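Local coordinates for protein GNAT family acetyltransferase (Mycobacterium smegmatis, PDB 6C30) that probably transfers an acetyl group from acetyl-coenzyme A to an amino group, as a RimJ-type N-acetyltransferase of the GNAT family, at residues L45-H50 / V121-T126; Q147-E152 / T196-P201; G28-R33 / P89-L94. All coordinates share one frame; numbering follows the deposited sequence.

Contact 1 of 3, residues L45-H50 / V121-T126; sequences LADQHH and VASSRT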
ATOM      1  N   LEU A  45     -12.480 -19.270   2.251  1.00 12.38           N
ATOM      2  CA  LEU A  45     -12.806 -20.612   2.749  1.00 13.36           C
ATOM      3  C   LEU A  45     -13.244 -20.535   4.211  1.00 13.08           C
ATOM      4  O   LEU A  45     -14.250 -21.146   4.580  1.00 14.29           O
ATOM      5  CB  LEU A  45     -11.618 -21.564   2.594  1.00 12.96           C
ATOM      6  CG  LEU A  45     -11.276 -22.003   1.166  1.00 13.01           C
ATOM      7  CD1 LEU A  45      -9.948 -22.749   1.184  1.00 13.78           C
ATOM      8  CD2 LEU A  45     -12.373 -22.870   0.538  1.00 14.22           C
ATOM      9  N   ALA A  46     -12.539 -19.760   5.027  1.00 12.94           N
ATOM     10  CA  ALA A  46     -12.875 -19.676   6.445  1.00 12.81           C
ATOM     11  C   ALA A  46     -14.232 -19.017   6.637  1.00 15.24           C
ATOM     12  O   ALA A  46     -14.978 -19.372   7.555  1.00 15.52           O
ATOM     13  CB  ALA A  46     -11.815 -18.913   7.197  1.00 14.51           C
ATOM     14  N   ASP A  47     -14.555 -18.078   5.754  1.00 12.93           N
ATOM     15  CA  ASP A  47     -15.785 -17.297   5.875  1.00 13.04           C
ATOM     16  C   ASP A  47     -16.934 -17.833   5.029  1.00 10.80           C
ATOM     17  O   ASP A  47     -17.923 -17.115   4.817  1.00 12.09           O
ATOM     18  CB  ASP A  47     -15.537 -15.840   5.489  1.00 12.75           C
ATOM     19  CG  ASP A  47     -14.886 -15.038   6.587  1.00 14.58           C
ATOM     20  OD1 ASP A  47     -14.675 -15.575   7.699  1.00 17.77           O
ATOM     21  OD2 ASP A  47     -14.621 -13.852   6.342  1.00 16.86           O
ATOM     22  N   GLN A  48     -16.820 -19.062   4.539  1.00 11.72           N
ATOM     23  CA  GLN A  48     -17.858 -19.648   3.693  1.00 11.42           C
ATOM     24  C   GLN A  48     -19.271 -19.374   4.201  1.00 12.39           C
ATOM     25  O   GLN A  48     -20.126 -18.919   3.456  1.00 12.83           O
ATOM     26  CB  GLN A  48     -17.679 -21.160   3.570  1.00 13.88           C
ATOM     27  CG  GLN A  48     -18.812 -21.813   2.765  1.00 13.69           C
ATOM     28  CD  GLN A  48     -18.620 -23.292   2.539  1.00 14.63           C
ATOM     29  OE1 GLN A  48     -17.618 -23.872   2.951  1.00 15.81           O
ATOM     30  NE2 GLN A  48     -19.592 -23.915   1.876  1.00 17.13           N
ATOM     31  N   HIS A  49     -19.507 -19.627   5.483  1.00 13.07           N
ATOM     32  CA  HIS A  49     -20.881 -19.555   5.973  1.00 13.63           C
ATOM     33  C   HIS A  49     -21.344 -18.145   6.272  1.00 13.91           C
ATOM     34  O   HIS A  49     -22.543 -17.904   6.387  1.00 14.71           O
ATOM     35  CB  HIS A  49     -21.021 -20.469   7.182  1.00 14.81           C
ATOM     36  CG  HIS A  49     -20.572 -21.865   6.891  1.00 17.55           C
ATOM     37  ND1 HIS A  49     -21.114 -22.613   5.870  1.00 21.03           N
ATOM     38  CD2 HIS A  49     -19.607 -22.631   7.452  1.00 23.04           C
ATOM     39  CE1 HIS A  49     -20.520 -23.792   5.833  1.00 19.39           C
ATOM     40  NE2 HIS A  49     -19.601 -23.828   6.779  1.00 25.05           N
ATOM     41  N   HIS A  50     -20.422 -17.192   6.300  1.00 13.27           N
ATOM     42  CA  HIS A  50     -20.792 -15.789   6.357  1.00 12.35           C
ATOM     43  C   HIS A  50     -21.089 -15.212   4.983  1.00 13.17           C
ATOM     44  O   HIS A  50     -21.849 -14.249   4.863  1.00 16.32           O
ATOM     45  CB  HIS A  50     -19.679 -14.966   6.998  1.00 13.61           C
ATOM     46  CG  HIS A  50     -19.336 -15.404   8.382  1.00 12.90           C
ATOM     47  ND1 HIS A  50     -20.217 -15.282   9.436  1.00 14.09           N
ATOM     48  CD2 HIS A  50     -18.205 -15.944   8.894  1.00 15.77           C
ATOM     49  CE1 HIS A  50     -19.642 -15.730  10.538  1.00 13.75           C
ATOM     50  NE2 HIS A  50     -18.421 -16.137  10.237  1.00 17.66           N
ATOM     51  N   VAL A 121     -15.821  -7.993   3.337  1.00 12.05           N
ATOM     52  CA  VAL A 121     -14.748  -7.834   4.313  1.00 11.97           C
ATOM     53  C   VAL A 121     -14.677  -9.090   5.177  1.00 13.24           C
ATOM     54  O   VAL A 121     -15.710  -9.648   5.544  1.00 13.65           O
ATOM     55  CB  VAL A 121     -14.981  -6.579   5.204  1.00 12.93           C
ATOM     56  CG1 VAL A 121     -13.953  -6.501   6.331  1.00 16.58           C
ATOM     57  CG2 VAL A 121     -14.940  -5.318   4.375  1.00 14.34           C
ATOM     58  N   ALA A 122     -13.459  -9.517   5.493  1.00 12.71           N
ATOM     59  CA  ALA A 122     -13.222 -10.648   6.387  1.00 12.55           C
ATOM     60  C   ALA A 122     -14.067 -10.544   7.657  1.00 13.65           C
ATOM     61  O   ALA A 122     -14.140  -9.480   8.282  1.00 14.79           O
ATOM     62  CB  ALA A 122     -11.746 -10.730   6.742  1.00 15.07           C
ATOM     63  N   SER A 123     -14.694 -11.657   8.032  1.00 14.51           N
ATOM     64  CA  SER A 123     -15.671 -11.659   9.126  1.00 15.17           C
ATOM     65  C   SER A 123     -15.091 -11.193  10.460  1.00 20.37           C
ATOM     66  O   SER A 123     -15.790 -10.564  11.255  1.00 22.21           O
ATOM     67  CB  SER A 123     -16.273 -13.057   9.292  1.00 17.93           C
ATOM     68  OG  SER A 123     -15.299 -13.964   9.760  1.00 20.12           O
ATOM     69  N   SER A 124     -13.819 -11.485  10.704  1.00 17.70           N
ATOM     70  CA  SER A 124     -13.191 -11.090  11.966  1.00 20.60           C
ATOM     71  C   SER A 124     -12.940  -9.588  12.026  1.00 25.47           C
ATOM     72  O   SER A 124     -12.551  -9.056  13.070  1.00 27.72           O
ATOM     73  CB  SER A 124     -11.876 -11.839  12.167  1.00 23.18           C
ATOM     74  OG  SER A 124     -10.936 -11.489  11.173  1.00 26.75           O
ATOM     75  N   ARG A 125     -13.174  -8.908  10.907  1.00 19.79           N
ATOM     76  CA  ARG A 125     -12.855  -7.492  10.763  1.00 23.70           C
ATOM     77  C   ARG A 125     -14.096  -6.621  10.563  1.00 23.11           C
ATOM     78  O   ARG A 125     -13.979  -5.404  10.420  1.00 28.40           O
ATOM     79  CB  ARG A 125     -11.914  -7.290   9.570  1.00 25.14           C
ATOM     80  CG  ARG A 125     -10.617  -8.076   9.620  1.00 28.37           C
ATOM     81  CD  ARG A 125      -9.604  -7.342  10.446  1.00 33.73           C
ATOM     82  NE  ARG A 125      -8.284  -7.964  10.441  1.00 30.00           N
ATOM     83  CZ  ARG A 125      -7.319  -7.589  11.270  1.00 27.59           C
ATOM     84  NH1 ARG A 125      -7.557  -6.617  12.139  1.00 27.85           N
ATOM     85  NH2 ARG A 125      -6.129  -8.175  11.238  1.00 28.39           N
ATOM     86  N   THR A 126     -15.279  -7.233  10.526  1.00 24.48           N
ATOM     87  CA  THR A 126     -16.495  -6.494  10.181  1.00 26.02           C
ATOM     88  C   THR A 126     -16.990  -5.647  11.350  1.00 29.95           C
ATOM     89  O   THR A 126     -16.576  -5.846  12.491  1.00 30.87           O
ATOM     90  CB  THR A 126     -17.629  -7.434   9.711  1.00 30.84           C
ATOM     91  OG1 THR A 126     -17.817  -8.480  10.671  1.00 27.82           O
ATOM     92  CG2 THR A 126     -17.302  -8.046   8.342  1.00 25.75           C
TER
HETATM   93  O   HOH W   1     -16.549 -12.200   5.172  1.00 19.38           O
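D47 and S123 bring the two backbones nearest, their CA atoms 6.5 Å apart, where the short break between helices 37-46 and 48-51 faces the turn that follows strand 114-121. In the GNAT fold this strand and the turn after it lead into the loop that binds the pyrophosphate of coenzyme A, which places the contact just ahead of that loop in the chain. Aspartate suits the break because its short side chain presents two acceptors at once. S123 takes both with two donors of one residue: its hydroxyl OG gives a bond of 2.7 Å to D47 OD1, arriving from above the carboxylate plane, while S123 N donates to D47 OD2 at 2.8 Å, on the syn side and fairly straight at 160°. The first torsion of S123 sets OG between its own backbone N and carbonyl carbon (chi1 68°), which lets the hydroxyl and the amide serve one carboxylate. The two bonds together fix the rotation of that buried group. A water adds a third donor, giving one proton to D47 OD2 at 2.8 Å and the other to the carbonyl O of V121 at 2.7 Å. Nearer the surface, the flat H50 imidazole offers its pi face to the S123 methylene in a CH-pi contact, CB being 3.9 Å from the ring centroid. Behind the turn, V121 packs on I130 and A131 of helix 130-143. Within the turn itself, the T126 hydroxyl OG1 donates to the carbonyl O of S123 at 3.0 Å.

Contact 2 of 3, residues Q147-E152 / T196-P201; sequences QLHRIE and TAEELP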
ATOM      1  N   GLN A 147     -14.771   9.150 -13.938  1.00 17.37           N
ATOM      2  CA  GLN A 147     -15.654  10.106 -14.620  1.00 18.75           C
ATOM      3  C   GLN A 147     -17.100   9.620 -14.675  1.00 19.44           C
ATOM      4  O   GLN A 147     -17.836   9.904 -15.625  1.00 20.42           O
ATOM      5  CB  GLN A 147     -15.137  10.396 -16.034  1.00 22.22           C
ATOM      6  CG  GLN A 147     -13.744  11.006 -16.045  1.00 22.74           C
ATOM      7  CD  GLN A 147     -13.161  11.106 -17.441  1.00 32.67           C
ATOM      8  OE1 GLN A 147     -13.783  10.689 -18.420  1.00 38.41           O
ATOM      9  NE2 GLN A 147     -11.957  11.659 -17.541  1.00 41.86           N
ATOM     10  N   LEU A 148     -17.518   8.899 -13.641  1.00 17.17           N
ATOM     11  CA  LEU A 148     -18.879   8.394 -13.596  1.00 15.59           C
ATOM     12  C   LEU A 148     -19.838   9.372 -12.917  1.00 16.12           C
ATOM     13  O   LEU A 148     -19.429  10.255 -12.148  1.00 18.02           O
ATOM     14  CB  LEU A 148     -18.918   7.038 -12.878  1.00 16.41           C
ATOM     15  CG  LEU A 148     -18.132   5.930 -13.583  1.00 14.89           C
ATOM     16  CD1 LEU A 148     -18.203   4.633 -12.782  1.00 17.01           C
ATOM     17  CD2 LEU A 148     -18.640   5.706 -15.006  1.00 17.09           C
ATOM     18  N   HIS A 149     -21.119   9.199 -13.229  1.00 14.63           N
ATOM     19  CA  HIS A 149     -22.191  10.033 -12.699  1.00 15.01           C
ATOM     20  C   HIS A 149     -23.029   9.339 -11.617  1.00 15.20           C
ATOM     21  O   HIS A 149     -23.646   9.992 -10.786  1.00 15.48           O
ATOM     22  CB  HIS A 149     -23.104  10.485 -13.847  1.00 16.52           C
ATOM     23  CG  HIS A 149     -24.306  11.253 -13.394  1.00 17.24           C
ATOM     24  ND1 HIS A 149     -25.570  10.707 -13.357  1.00 15.56           N
ATOM     25  CD2 HIS A 149     -24.428  12.520 -12.930  1.00 19.12           C
ATOM     26  CE1 HIS A 149     -26.424  11.609 -12.902  1.00 17.67           C
ATOM     27  NE2 HIS A 149     -25.754  12.718 -12.634  1.00 18.56           N
ATOM     28  N   ARG A 150     -23.023   8.010 -11.619  1.00 15.34           N
ATOM     29  CA  ARG A 150     -23.911   7.247 -10.754  1.00 13.61           C
ATOM     30  C   ARG A 150     -23.261   5.927 -10.359  1.00 14.63           C
ATOM     31  O   ARG A 150     -22.602   5.289 -11.179  1.00 14.08           O
ATOM     32  CB  ARG A 150     -25.243   7.008 -11.471  1.00 14.88           C
ATOM     33  CG  ARG A 150     -26.274   6.180 -10.726  1.00 15.32           C
ATOM     34  CD  ARG A 150     -27.619   6.164 -11.482  1.00 15.00           C
ATOM     35  NE  ARG A 150     -28.596   5.323 -10.796  1.00 15.63           N
ATOM     36  CZ  ARG A 150     -28.613   3.997 -10.866  1.00 13.23           C
ATOM     37  NH1 ARG A 150     -27.716   3.364 -11.615  1.00 14.58           N
ATOM     38  NH2 ARG A 150     -29.528   3.309 -10.197  1.00 14.14           N
ATOM     39  N   ILE A 151     -23.441   5.538  -9.103  1.00 12.33           N
ATOM     40  CA  ILE A 151     -23.060   4.212  -8.635  1.00 13.29           C
ATOM     41  C   ILE A 151     -24.250   3.574  -7.928  1.00 12.85           C
ATOM     42  O   ILE A 151     -24.925   4.217  -7.109  1.00 14.42           O
ATOM     43  CB  ILE A 151     -21.846   4.276  -7.692  1.00 13.32           C
ATOM     44  CG1 ILE A 151     -20.599   4.753  -8.453  1.00 13.00           C
ATOM     45  CG2 ILE A 151     -21.587   2.925  -7.031  1.00 14.25           C
ATOM     46  CD1 ILE A 151     -20.147   3.818  -9.564  1.00 15.44           C
ATOM     47  N   GLU A 152     -24.530   2.316  -8.257  1.00 12.33           N
ATOM     48  CA  GLU A 152     -25.606   1.581  -7.613  1.00 12.26           C
ATOM     49  C   GLU A 152     -25.077   0.327  -6.937  1.00 12.68           C
ATOM     50  O   GLU A 152     -23.939  -0.082  -7.180  1.00 12.40           O
ATOM     51  CB  GLU A 152     -26.684   1.197  -8.629  1.00 12.48           C
ATOM     52  CG  GLU A 152     -26.185   0.199  -9.668  1.00 13.23           C
ATOM     53  CD  GLU A 152     -27.226  -0.169 -10.709  1.00 13.68           C
ATOM     54  OE1 GLU A 152     -27.079  -1.241 -11.326  1.00 16.82           O
ATOM     55  OE2 GLU A 152     -28.186   0.606 -10.934  1.00 15.01           O
ATOM     56  N   THR A 196     -25.745   9.528  -6.797  1.00 15.71           N
ATOM     57  CA  THR A 196     -25.204  10.169  -7.993  1.00 15.11           C
ATOM     58  C   THR A 196     -24.188  11.237  -7.591  1.00 15.91           C
ATOM     59  O   THR A 196     -24.121  11.633  -6.426  1.00 17.34           O
ATOM     60  CB  THR A 196     -26.313  10.780  -8.900  1.00 17.78           C
ATOM     61  OG1 THR A 196     -26.953  11.877  -8.232  1.00 18.53           O
ATOM     62  CG2 THR A 196     -27.355   9.731  -9.277  1.00 17.78           C
ATOM     63  N   ALA A 197     -23.388  11.676  -8.561  1.00 18.07           N
ATOM     64  CA  ALA A 197     -22.247  12.541  -8.286  1.00 17.26           C
ATOM     65  C   ALA A 197     -22.658  13.857  -7.630  1.00 19.80           C
ATOM     66  O   ALA A 197     -21.931  14.376  -6.784  1.00 20.52           O
ATOM     67  CB  ALA A 197     -21.477  12.803  -9.561  1.00 19.65           C
ATOM     68  N   GLU A 198     -23.828  14.371  -7.999  1.00 20.71           N
ATOM     69  CA  GLU A 198     -24.356  15.600  -7.386  1.00 20.48           C
ATOM     70  C   GLU A 198     -24.452  15.494  -5.863  1.00 21.21           C
ATOM     71  O   GLU A 198     -24.362  16.500  -5.160  1.00 21.17           O
ATOM     72  CB  GLU A 198     -25.742  15.940  -7.954  1.00 22.59           C
ATOM     73  CG  GLU A 198     -25.778  16.215  -9.456  1.00 22.09           C
ATOM     74  CD  GLU A 198     -26.073  14.971 -10.276  1.00 24.01           C
ATOM     75  OE1 GLU A 198     -25.973  13.859  -9.720  1.00 22.45           O
ATOM     76  OE2 GLU A 198     -26.403  15.105 -11.472  1.00 22.56           O
ATOM     77  N   GLU A 199     -24.640  14.278  -5.354  1.00 18.09           N
ATOM     78  CA  GLU A 199     -24.860  14.058  -3.930  1.00 18.04           C
ATOM     79  C   GLU A 199     -23.568  13.889  -3.143  1.00 18.45           C
ATOM     80  O   GLU A 199     -23.592  13.858  -1.916  1.00 19.77           O
ATOM     81  CB  GLU A 199     -25.722  12.818  -3.703  1.00 18.18           C
ATOM     82  CG  GLU A 199     -27.011  12.781  -4.492  1.00 17.97           C
ATOM     83  CD  GLU A 199     -27.758  11.483  -4.280  1.00 16.86           C
ATOM     84  OE1 GLU A 199     -28.321  11.273  -3.180  1.00 18.16           O
ATOM     85  OE2 GLU A 199     -27.772  10.654  -5.216  1.00 16.70           O
ATOM     86  N   LEU A 200     -22.451  13.744  -3.845  1.00 19.61           N
ATOM     87  CA  LEU A 200     -21.202  13.412  -3.158  1.00 19.98           C
ATOM     88  C   LEU A 200     -20.775  14.458  -2.110  1.00 23.15           C
ATOM     89  O   LEU A 200     -20.509  14.084  -0.973  1.00 21.65           O
ATOM     90  CB  LEU A 200     -20.070  13.180  -4.163  1.00 22.18           C
ATOM     91  CG  LEU A 200     -18.786  12.692  -3.481  1.00 26.56           C
ATOM     92  CD1 LEU A 200     -19.025  11.350  -2.809  1.00 24.17           C
ATOM     93  CD2 LEU A 200     -17.631  12.603  -4.469  1.00 28.50           C
ATOM     94  N   PRO A 201     -20.729  15.762  -2.470  1.00 24.64           N
ATOM     95  CA  PRO A 201     -20.230  16.741  -1.485  1.00 23.12           C
ATOM     96  C   PRO A 201     -20.942  16.748  -0.135  1.00 25.02           C
ATOM     97  O   PRO A 201     -20.289  16.945   0.889  1.00 27.57           O
ATOM     98  CB  PRO A 201     -20.456  18.081  -2.189  1.00 27.70           C
ATOM     99  CG  PRO A 201     -20.385  17.765  -3.618  1.00 27.62           C
ATOM    100  CD  PRO A 201     -21.033  16.414  -3.757  1.00 24.93           C
TER
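A histidine-carboxylate hydrogen bond joins H149 to E198 on the protein surface, with the imidazole and carboxylate planes turned 85° apart. It lies at one end of the antiparallel pairing between strands 150-155 and 186-196 of the GNAT sheet, where the second strand gives way to a 3-10 turn. H149 NE2 donates to E198 OE2 at 2.7 Å, nearly straight at 164°. The acceptor lies in the ring plane at the imidazole edge, and the ring meets it on the syn side. Glutamate is long enough to fold back to this place: its chain bends at chi2 (92°), turning CD toward the histidine. The other oxygen is held too, since T196 OG1 donates to E198 OE1 at 2.7 Å. With the carboxylate so close, the imidazole could be more readily protonated, although the bond itself needs only a neutral ring with its proton on NE2. T196 also meets the ring itself, its CB sitting over one face, offset toward the rim. Threonine suits the place because beta-branching is at ease in a strand and its two branches divide the work: OG1 holds the glutamate, while CG2 packs 4.0 Å from CG of R150. In the backbone, T196 and R150 form a non-hydrogen-bonded pair with CA atoms 4.2 Å apart, and A197 N donates to the carbonyl O of H149 at 2.8 Å. The T196 amide turns instead to its own turn, giving a bond of 2.8 Å to E199 OE2. The R150 guanidinium continues to a salt bridge with E174, and also holds E152 end-on, NH1 lying 2.9 Å from E152 OE2 and NH2 reaching that same oxygen.

Contact 3 of 3, residues G28-R33 / P89-L94; sequences GLRPVR and PFVIEL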
ATOM      1  N   GLY A  28      -6.887   1.231   2.531  1.00 13.10           N
ATOM      2  CA  GLY A  28      -6.661   1.694   1.177  1.00 14.61           C
ATOM      3  C   GLY A  28      -7.224   0.676   0.200  1.00 12.48           C
ATOM      4  O   GLY A  28      -7.555  -0.455   0.593  1.00 13.47           O
ATOM      5  N   LEU A  29      -7.356   1.094  -1.058  1.00 12.98           N
ATOM      6  CA  LEU A  29      -7.745   0.213  -2.171  1.00 12.50           C
ATOM      7  C   LEU A  29      -6.601   0.090  -3.151  1.00 13.62           C
ATOM      8  O   LEU A  29      -5.961   1.084  -3.482  1.00 13.50           O
ATOM      9  CB  LEU A  29      -8.969   0.749  -2.916  1.00 13.17           C
ATOM     10  CG  LEU A  29     -10.242   1.044  -2.118  1.00 12.81           C
ATOM     11  CD1 LEU A  29     -11.371   1.480  -3.047  1.00 13.47           C
ATOM     12  CD2 LEU A  29     -10.654  -0.192  -1.317  1.00 13.92           C
ATOM     13  N   ARG A  30      -6.354  -1.120  -3.642  1.00 12.29           N
ATOM     14  CA  ARG A  30      -5.383  -1.280  -4.725  1.00 12.89           C
ATOM     15  C   ARG A  30      -5.806  -2.459  -5.606  1.00 11.37           C
ATOM     16  O   ARG A  30      -6.651  -3.258  -5.201  1.00 11.89           O
ATOM     17  CB  ARG A  30      -3.953  -1.442  -4.163  1.00 13.53           C
ATOM     18  CG  ARG A  30      -3.772  -2.505  -3.093  1.00 12.50           C
ATOM     19  CD  ARG A  30      -3.620  -3.879  -3.709  1.00 11.88           C
ATOM     20  NE  ARG A  30      -3.406  -4.895  -2.683  1.00 12.68           N
ATOM     21  CZ  ARG A  30      -3.531  -6.203  -2.897  1.00 11.12           C
ATOM     22  NH1 ARG A  30      -3.859  -6.645  -4.107  1.00 12.97           N
ATOM     23  NH2 ARG A  30      -3.319  -7.065  -1.910  1.00 12.24           N
ATOM     24  N   PRO A  31      -5.247  -2.562  -6.827  1.00 12.25           N
ATOM     25  CA  PRO A  31      -5.713  -3.620  -7.739  1.00 12.18           C
ATOM     26  C   PRO A  31      -5.513  -5.048  -7.237  1.00 11.75           C
ATOM     27  O   PRO A  31      -4.504  -5.347  -6.610  1.00 11.10           O
ATOM     28  CB  PRO A  31      -4.869  -3.388  -8.995  1.00 12.40           C
ATOM     29  CG  PRO A  31      -4.568  -1.914  -8.971  1.00 13.20           C
ATOM     30  CD  PRO A  31      -4.341  -1.610  -7.502  1.00 12.68           C
ATOM     31  N   VAL A  32      -6.455  -5.933  -7.532  1.00 10.90           N
ATOM     32  CA  VAL A  32      -6.224  -7.368  -7.355  1.00 11.10           C
ATOM     33  C   VAL A  32      -4.952  -7.794  -8.083  1.00 11.93           C
ATOM     34  O   VAL A  32      -4.605  -7.240  -9.136  1.00 12.51           O
ATOM     35  CB  VAL A  32      -7.404  -8.237  -7.883  1.00 11.42           C
ATOM     36  CG1 VAL A  32      -8.663  -8.051  -7.041  1.00 12.63           C
ATOM     37  CG2 VAL A  32      -7.686  -7.953  -9.352  1.00 11.97           C
ATOM     38  N   ARG A  33      -4.266  -8.784  -7.529  1.00 11.10           N
ATOM     39  CA  ARG A  33      -3.078  -9.307  -8.192  1.00 10.09           C
ATOM     40  C   ARG A  33      -2.922 -10.787  -7.888  1.00 11.29           C
ATOM     41  O   ARG A  33      -3.542 -11.320  -6.946  1.00 10.94           O
ATOM     42  CB  ARG A  33      -1.832  -8.521  -7.775  1.00 12.16           C
ATOM     43  CG  ARG A  33      -1.504  -8.630  -6.305  1.00 11.91           C
ATOM     44  CD  ARG A  33      -0.368  -7.660  -5.934  1.00 15.86           C
ATOM     45  NE  ARG A  33      -0.251  -7.598  -4.486  1.00 18.19           N
ATOM     46  CZ  ARG A  33      -0.172  -6.480  -3.770  1.00 13.71           C
ATOM     47  NH1 ARG A  33      -0.186  -5.275  -4.334  1.00 14.68           N
ATOM     48  NH2 ARG A  33      -0.083  -6.582  -2.459  1.00 17.23           N
ATOM     49  N   PRO A  89     -11.505  -3.878 -10.281  1.00 11.76           N
ATOM     50  CA  PRO A  89     -11.447  -4.855  -9.189  1.00 11.99           C
ATOM     51  C   PRO A  89     -10.360  -4.527  -8.161  1.00 11.41           C
ATOM     52  O   PRO A  89      -9.177  -4.776  -8.395  1.00 12.05           O
ATOM     53  CB  PRO A  89     -11.150  -6.168  -9.917  1.00 11.82           C
ATOM     54  CG  PRO A  89     -10.330  -5.736 -11.121  1.00 13.58           C
ATOM     55  CD  PRO A  89     -10.883  -4.381 -11.523  1.00 12.98           C
ATOM     56  N   PHE A  90     -10.767  -3.962  -7.029  1.00 11.48           N
ATOM     57  CA  PHE A  90      -9.831  -3.622  -5.967  1.00 10.89           C
ATOM     58  C   PHE A  90      -9.833  -4.615  -4.817  1.00 11.76           C
ATOM     59  O   PHE A  90     -10.816  -5.324  -4.555  1.00 11.84           O
ATOM     60  CB  PHE A  90     -10.147  -2.242  -5.375  1.00 11.84           C
ATOM     61  CG  PHE A  90     -10.005  -1.095  -6.333  1.00 12.11           C
ATOM     62  CD1 PHE A  90      -8.753  -0.554  -6.595  1.00 13.20           C
ATOM     63  CD2 PHE A  90     -11.127  -0.512  -6.918  1.00 12.86           C
ATOM     64  CE1 PHE A  90      -8.619   0.532  -7.455  1.00 12.93           C
ATOM     65  CE2 PHE A  90     -11.001   0.572  -7.787  1.00 12.62           C
ATOM     66  CZ  PHE A  90      -9.743   1.089  -8.055  1.00 13.36           C
ATOM     67  N   VAL A  91      -8.710  -4.614  -4.110  1.00 12.12           N
ATOM     68  CA  VAL A  91      -8.559  -5.266  -2.816  1.00 10.70           C
ATOM     69  C   VAL A  91      -8.639  -4.188  -1.746  1.00 11.34           C
ATOM     70  O   VAL A  91      -8.100  -3.083  -1.920  1.00 11.53           O
ATOM     71  CB  VAL A  91      -7.220  -6.021  -2.725  1.00 10.12           C
ATOM     72  CG1 VAL A  91      -6.878  -6.404  -1.284  1.00 12.52           C
ATOM     73  CG2 VAL A  91      -7.261  -7.249  -3.637  1.00 11.88           C
ATOM     74  N   ILE A  92      -9.336  -4.505  -0.655  1.00 11.23           N
ATOM     75  CA  ILE A  92      -9.333  -3.651   0.530  1.00 11.51           C
ATOM     76  C   ILE A  92      -8.173  -4.070   1.412  1.00 12.32           C
ATOM     77  O   ILE A  92      -8.075  -5.236   1.809  1.00 12.71           O
ATOM     78  CB  ILE A  92     -10.649  -3.760   1.330  1.00 11.69           C
ATOM     79  CG1 ILE A  92     -11.867  -3.516   0.437  1.00 11.92           C
ATOM     80  CG2 ILE A  92     -10.615  -2.798   2.535  1.00 13.01           C
ATOM     81  CD1 ILE A  92     -13.185  -3.906   1.099  1.00 13.84           C
ATOM     82  N   GLU A  93      -7.281  -3.119   1.691  1.00 12.42           N
ATOM     83  CA  GLU A  93      -6.166  -3.353   2.610  1.00 11.90           C
ATOM     84  C   GLU A  93      -6.424  -2.707   3.963  1.00 12.87           C
ATOM     85  O   GLU A  93      -6.906  -1.576   4.034  1.00 14.01           O
ATOM     86  CB  GLU A  93      -4.852  -2.792   2.055  1.00 14.03           C
ATOM     87  CG  GLU A  93      -4.324  -3.557   0.848  1.00 14.83           C
ATOM     88  CD  GLU A  93      -2.925  -3.131   0.450  1.00 17.99           C
ATOM     89  OE1 GLU A  93      -2.445  -2.074   0.930  1.00 19.64           O
ATOM     90  OE2 GLU A  93      -2.300  -3.855  -0.347  1.00 16.32           O
ATOM     91  N   LEU A  94      -6.107  -3.445   5.020  1.00 12.77           N
ATOM     92  CA  LEU A  94      -5.997  -2.892   6.365  1.00 13.40           C
ATOM     93  C   LEU A  94      -4.549  -3.067   6.796  1.00 14.13           C
ATOM     94  O   LEU A  94      -4.056  -4.191   6.879  1.00 13.68           O
ATOM     95  CB  LEU A  94      -6.937  -3.597   7.336  1.00 14.16           C
ATOM     96  CG  LEU A  94      -6.795  -3.143   8.790  1.00 15.53           C
ATOM     97  CD1 LEU A  94      -7.291  -1.715   8.972  1.00 16.37           C
ATOM     98  CD2 LEU A  94      -7.529  -4.114   9.701  1.00 17.16           C
TER
HETATM   99  O   HOH W   2      -1.484  -6.629   0.278  1.00 19.92           O
HETATM  100  O   HOH W   3      -0.101  -3.666  -1.786  1.00 19.84           O
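L29 and I92 lie side by side and point the same way, L29 CD2 resting 3.9 Å from I92 CG1 beneath helix 130-143, which contributes M137 to L29 and I130 and A134 to I92. Branched aliphatic chains suit this buried layer between sheet and helix. F90 extends it: its CD1 touches L29 CB, its ring edge is turned to the backbone of R30, and W13 meets the ring edge-to-face. Strands 25-31 and 88-94, neighbours in the antiparallel part of the GNAT sheet, carry L29, F90 and I92. Past the end of the first, V32 sets CG1 3.8 Å from V91 CG2, on the other face, and CG2 against the P89 ring. Paired bonds join G28 to E93 and R30 to V91, the shortest running from V91 N to R30 O at 2.7 Å, and V32 N continues the ladder to P89 O. On the sheet face of R30, V91 and E93, the R30 chain starts with CG between the backbone N and carbonyl carbon (chi1 51°) and bends at chi2 (82°), which places CD. Its guanidinium is sandwiched, V91 CB 3.6 Å above one side and R33 CZ 3.5 Å above the other. Such stacked like charges are probably tolerated because carboxylates lie near. R30 NE makes a salt bridge of 2.8 Å to E93 OE2, 164° at the hydrogen, from above the carboxylate plane, while NH1 is shared between D36 and the carbonyl O of P31. Arginine suits this position, its in-plane N-H groups serving several acceptors while its flat faces pack. At the outer edge a water donates to E93 OE2 and accepts from R33 NH2 at 3.0 Å.

Contacts 1 and 3 alternate along the chain, in the order 28-33, 45-50, 89-94, 121-126, whereas contact 2 comes afterwards. Contacts 1 and 3 have centres about 17 Å apart and touch: V121 packs on I92, and R125 on L94. Contact 2 lies on the opposite side of the chain's centre from contact 1, about 30 Å between centres, and its centre is about 21 Å from that of contact 3, with which it shares the mixed sheet. Strand 114-121, which runs into contact 1, is the parallel neighbour of strand 150-155 in contact 2, and helix 130-143 connects them. This is the GNAT core, where acetyl-coenzyme A probably binds in the cleft at which these two parallel strands splay apart.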